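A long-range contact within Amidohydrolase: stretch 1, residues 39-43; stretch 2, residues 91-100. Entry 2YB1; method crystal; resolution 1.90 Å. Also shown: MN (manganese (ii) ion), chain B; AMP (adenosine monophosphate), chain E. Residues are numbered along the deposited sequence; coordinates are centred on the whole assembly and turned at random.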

ATOM      1  N   HIS A  39      -1.737  -4.953   1.107  1.00  7.43           N
ATOM      2  CA  HIS A  39      -1.609  -4.686   2.539  1.00  6.41           C
ATOM      3  C   HIS A  39      -1.266  -5.943   3.318  1.00  4.33           C
ATOM      4  O   HIS A  39      -1.980  -6.942   3.231  1.00  7.70           O
ATOM      5  CB  HIS A  39      -2.929  -4.162   3.095  1.00  5.87           C
ATOM      6  CG  HIS A  39      -3.324  -2.818   2.572  1.00  5.18           C
ATOM      7  ND1 HIS A  39      -2.702  -1.655   2.975  1.00  4.04           N
ATOM      8  CD2 HIS A  39      -4.306  -2.445   1.716  1.00  4.37           C
ATOM      9  CE1 HIS A  39      -3.278  -0.622   2.380  1.00  4.68           C
ATOM     10  NE2 HIS A  39      -4.254  -1.072   1.614  1.00  4.47           N
ATOM     11  N   ASP A  40      -0.166  -5.887   4.062  1.00  2.71           N
ATOM     12  CA  ASP A  40       0.151  -6.863   5.109  1.00  5.66           C
ATOM     13  C   ASP A  40       0.087  -8.309   4.636  1.00  6.12           C
ATOM     14  O   ASP A  40      -0.164  -9.233   5.431  1.00  4.85           O
ATOM     15  CB  ASP A  40      -0.775  -6.632   6.308  1.00  7.70           C
ATOM     16  CG  ASP A  40      -0.660  -5.213   6.848  1.00  7.47           C
ATOM     17  OD1 ASP A  40       0.462  -4.685   6.813  1.00  6.75           O
ATOM     18  OD2 ASP A  40      -1.675  -4.620   7.274  1.00  6.73           O
ATOM     19  N   CYS A  41       0.296  -8.495   3.338  1.00  4.44           N
ATOM     20  CA  CYS A  41       0.109  -9.799   2.711  1.00  3.81           C
ATOM     21  C   CYS A  41       0.909  -9.900   1.411  1.00  4.38           C
ATOM     22  O   CYS A  41       1.003  -8.922   0.678  1.00  6.16           O
ATOM     23  CB  CYS A  41      -1.384  -9.982   2.410  1.00  3.70           C
ATOM     24  SG  CYS A  41      -1.800 -11.649   1.870  1.00 13.76           S
ATOM     25  N   THR A  42       1.519 -11.055   1.148  1.00  5.73           N
ATOM     26  CA  THR A  42       2.162 -11.357  -0.153  1.00  4.02           C
ATOM     27  C   THR A  42       1.422 -12.351  -1.078  1.00  4.68           C
ATOM     28  O   THR A  42       1.982 -12.836  -2.063  1.00  4.97           O
ATOM     29  CB  THR A  42       3.665 -11.688   0.014  1.00  4.37           C
ATOM     30  OG1 THR A  42       3.827 -12.736   0.973  1.00  6.66           O
ATOM     31  CG2 THR A  42       4.405 -10.447   0.530  1.00  2.29           C
ATOM     32  N   GLY A  43       0.207 -12.725  -0.701  1.00  3.80           N
ATOM     33  CA  GLY A  43      -0.495 -13.833  -1.338  1.00  7.30           C
ATOM     34  C   GLY A  43      -0.782 -13.689  -2.818  1.00  8.69           C
ATOM     35  O   GLY A  43      -1.103 -14.674  -3.499  1.00  8.87           O
ATOM     36  N   GLY A  91       6.046 -11.913  10.485  1.00  9.59           N
ATOM     37  CA  GLY A  91       5.685 -10.557  10.864  1.00  8.33           C
ATOM     38  C   GLY A  91       4.393 -10.112  10.209  1.00  7.67           C
ATOM     39  O   GLY A  91       3.512  -9.552  10.857  1.00  8.98           O
ATOM     40  N   LEU A  92       4.263 -10.351   8.909  1.00  7.26           N
ATOM     41  CA  LEU A  92       3.020  -9.989   8.229  1.00  6.48           C
ATOM     42  C   LEU A  92       1.830 -10.727   8.831  1.00  7.65           C
ATOM     43  O   LEU A  92       0.754 -10.147   9.015  1.00  8.64           O
ATOM     44  CB  LEU A  92       3.105 -10.268   6.726  1.00  7.56           C
ATOM     45  CG  LEU A  92       4.144  -9.459   5.949  1.00  7.69           C
ATOM     46  CD1 LEU A  92       4.000  -9.800   4.471  1.00  8.25           C
ATOM     47  CD2 LEU A  92       3.975  -7.947   6.190  1.00  5.63           C
ATOM     48  N   LYS A  93       2.015 -12.011   9.129  1.00  6.61           N
ATOM     49  CA  LYS A  93       0.941 -12.783   9.740  1.00  9.00           C
ATOM     50  C   LYS A  93       0.519 -12.174  11.085  1.00 11.31           C
ATOM     51  O   LYS A  93      -0.672 -12.117  11.406  1.00 11.24           O
ATOM     52  CB  LYS A  93       1.361 -14.245   9.919  1.00  9.04           C
ATOM     53  CG  LYS A  93       0.218 -15.156  10.321  1.00 10.44           C
ATOM     54  CD  LYS A  93       0.657 -16.608  10.321  1.00 14.36           C
ATOM     55  CE  LYS A  93      -0.537 -17.518  10.618  1.00 18.95           C
ATOM     56  NZ  LYS A  93      -0.169 -18.965  10.600  1.00 21.54           N
ATOM     57  N   SER A  94       1.494 -11.722  11.870  1.00 10.88           N
ATOM     58  CA  SER A  94       1.193 -11.146  13.182  1.00 13.49           C
ATOM     59  C   SER A  94       0.388  -9.847  13.061  1.00 15.98           C
ATOM     60  O   SER A  94      -0.426  -9.534  13.936  1.00 18.59           O
ATOM     61  CB  SER A  94       2.466 -10.932  14.012  1.00 13.81           C
ATOM     62  OG  SER A  94       3.176  -9.764  13.613  1.00 15.69           O
ATOM     63  N   ILE A  95       0.605  -9.106  11.973  1.00 14.49           N
ATOM     64  CA  ILE A  95      -0.178  -7.897  11.678  1.00 14.60           C
ATOM     65  C   ILE A  95      -1.611  -8.220  11.221  1.00 16.19           C
ATOM     66  O   ILE A  95      -2.539  -7.462  11.494  1.00 18.02           O
ATOM     67  CB  ILE A  95       0.480  -7.012  10.576  1.00 23.88           C
ATOM     68  CG1 ILE A  95       1.945  -6.710  10.896  1.00 24.32           C
ATOM     69  CG2 ILE A  95      -0.315  -5.727  10.377  1.00 25.46           C
ATOM     70  CD1 ILE A  95       2.173  -6.223  12.305  1.00 23.97           C
ATOM     71  N   ARG A  96      -1.794  -9.329  10.511  1.00 15.82           N
ATOM     72  CA  ARG A  96      -3.130  -9.712  10.042  1.00 15.55           C
ATOM     73  C   ARG A  96      -4.013 -10.271  11.162  1.00 20.70           C
ATOM     74  O   ARG A  96      -5.239 -10.259  11.047  1.00 21.98           O
ATOM     75  CB  ARG A  96      -3.044 -10.765   8.925  1.00 14.53           C
ATOM     76  CG  ARG A  96      -2.322 -10.309   7.669  1.00 12.21           C
ATOM     77  CD  ARG A  96      -2.561 -11.252   6.506  1.00 11.89           C
ATOM     78  NE  ARG A  96      -2.034 -12.604   6.712  1.00 11.06           N
ATOM     79  CZ  ARG A  96      -0.785 -12.969   6.440  1.00 12.31           C
ATOM     80  NH1 ARG A  96       0.088 -12.071   5.992  1.00 10.35           N
ATOM     81  NH2 ARG A  96      -0.402 -14.229   6.633  1.00 12.42           N
ATOM     82  N   GLU A  97      -3.384 -10.767  12.226  1.00 24.37           N
ATOM     83  CA  GLU A  97      -4.067 -11.536  13.278  1.00 28.22           C
ATOM     84  C   GLU A  97      -5.324 -10.905  13.893  1.00 24.77           C
ATOM     85  O   GLU A  97      -6.326 -11.595  14.106  1.00 26.16           O
ATOM     86  CB  GLU A  97      -3.092 -11.902  14.403  1.00 33.93           C
ATOM     87  CG  GLU A  97      -2.244 -13.138  14.147  1.00 41.36           C
ATOM     88  CD  GLU A  97      -1.331 -13.458  15.329  1.00 48.06           C
ATOM     89  OE1 GLU A  97      -1.746 -13.197  16.480  1.00 50.27           O
ATOM     90  OE2 GLU A  97      -0.199 -13.952  15.106  1.00 49.52           O
ATOM     91  N   GLY A  98      -5.266  -9.617  14.205  1.00 19.86           N
ATOM     92  CA  GLY A  98      -6.393  -8.959  14.849  1.00 16.66           C
ATOM     93  C   GLY A  98      -7.398  -8.339  13.889  1.00 11.35           C
ATOM     94  O   GLY A  98      -8.357  -7.698  14.314  1.00  9.67           O
ATOM     95  N   ARG A  99      -7.175  -8.522  12.595  1.00  7.90           N
ATOM     96  CA  ARG A  99      -7.959  -7.826  11.575  1.00  9.77           C
ATOM     97  C   ARG A  99      -9.450  -8.212  11.600  1.00  9.47           C
ATOM     98  O   ARG A  99     -10.325  -7.341  11.598  1.00  8.71           O
ATOM     99  CB  ARG A  99      -7.342  -8.073  10.187  1.00 12.28           C
ATOM    100  CG  ARG A  99      -7.535  -6.948   9.206  1.00 13.55           C
ATOM    101  CD  ARG A  99      -6.602  -7.076   8.006  1.00 11.56           C
ATOM    102  NE  ARG A  99      -5.650  -5.965   7.911  1.00  9.04           N
ATOM    103  CZ  ARG A  99      -5.988  -4.689   7.730  1.00  9.74           C
ATOM    104  NH1 ARG A  99      -7.270  -4.337   7.631  1.00  5.94           N
ATOM    105  NH2 ARG A  99      -5.040  -3.753   7.652  1.00 10.74           N
ATOM    106  N   LEU A 100      -9.741  -9.513  11.616  1.00  6.16           N
ATOM    107  CA  LEU A 100     -11.131  -9.979  11.634  1.00  6.24           C
ATOM    108  C   LEU A 100     -11.888  -9.521  12.883  1.00  8.57           C
ATOM    109  O   LEU A 100     -13.028  -9.045  12.795  1.00  8.49           O
ATOM    110  CB  LEU A 100     -11.192 -11.511  11.516  1.00  6.44           C
ATOM    111  CG  LEU A 100     -11.555 -11.997  10.113  1.00  8.18           C
ATOM    112  CD1 LEU A 100     -11.306 -13.502   9.960  1.00  9.23           C
ATOM    113  CD2 LEU A 100     -13.002 -11.634   9.779  1.00  8.09           C
TER
HETATM  114 MN    MN B1289      -5.748   0.192   0.586  1.00  8.76          MN
HETATM  115  P   AMP E1292      -7.504  -0.655   7.334  1.00 11.62           P
HETATM  116  O1P AMP E1292      -7.466   0.443   8.376  1.00 10.81           O
HETATM  117  O2P AMP E1292      -6.080  -1.095   7.070  1.00  9.68           O
HETATM  118  O3P AMP E1292      -8.511  -1.705   7.730  1.00 11.82           O
HETATM  119  O5' AMP E1292      -8.049   0.148   6.070  1.00 12.93           O
HETATM  120  C5' AMP E1292      -7.284   1.192   5.492  1.00 12.61           C
HETATM  121  C4' AMP E1292      -7.592   1.361   4.028  1.00 11.74           C
HETATM  122  O4' AMP E1292      -8.804   2.134   3.878  1.00 11.81           O
HETATM  123  C3' AMP E1292      -6.556   2.136   3.224  1.00 11.92           C
HETATM  124  O3' AMP E1292      -5.471   1.320   2.806  1.00 13.75           O
HETATM  125  C2' AMP E1292      -7.367   2.709   2.064  1.00  9.66           C
HETATM  126  O2' AMP E1292      -7.510   1.744   1.030  1.00  9.93           O
HETATM  127  C1' AMP E1292      -8.734   2.933   2.711  1.00 11.04           C
HETATM  128  N9  AMP E1292      -8.932   4.341   3.097  1.00 13.87           N
HETATM  129  C8  AMP E1292      -8.539   4.920   4.252  1.00 15.04           C
HETATM  130  N7  AMP E1292      -8.874   6.242   4.259  1.00 16.54           N
HETATM  131  C5  AMP E1292      -9.481   6.519   3.087  1.00 17.39           C
HETATM  132  C6  AMP E1292     -10.085   7.708   2.442  1.00 19.36           C
HETATM  133  N6  AMP E1292     -10.099   8.907   3.069  1.00 20.41           N
HETATM  134  N1  AMP E1292     -10.620   7.552   1.207  1.00 19.78           N
HETATM  135  C2  AMP E1292     -10.613   6.367   0.562  1.00 19.65           C
HETATM  136  N3  AMP E1292     -10.080   5.246   1.086  1.00 17.34           N
HETATM  137  C4  AMP E1292      -9.515   5.262   2.323  1.00 15.57           C
HETATM  138  O   HOH W   1      -3.129  -6.432   8.675  1.00 14.22           O

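Residues 39-43 form an irregular segment that lies against a helix of stretch 2. D40 and L92 form the closest CA pair, with D40 CA 5.3 Å from L92 CA. D40 gives the contact most of its area on the stretch 1 side.

L92 points toward stretch 1 and supplies nonpolar packing. L92 CB lies 3.7 Å from D40 O, and L92 CD1 lies 4.0 Å from T42 CG2. K93 and S94 take no part; K93 points away, and S94 OG instead bonds to G91 O within the helix. One turn after L92, I95 places CG2 3.6 Å from D40 OD2, a van der Waals contact.

R96 starts sideways, but its end comes nearer. R96 NH1 donates a hydrogen bond to D40 O at 2.9 Å, with an N-H...O angle of 162°. The carbonyl lies near the guanidinium plane, where the N-H groups point.

A type I turn from R96 to R99 follows. R99 points toward stretch 1, and its NH2 forms a salt bridge with D40 OD2 at 3.5 Å; the hydrogen bond in it is weak. A water reinforces the pair, 2.7 Å from both D40 OD2 and R99 NE. R99 also binds the AMP phosphate, with NH1 2.9 Å from O3P and NH2 2.9 Å from O2P. H39 NE2 binds manganese MN at 2.2 Å.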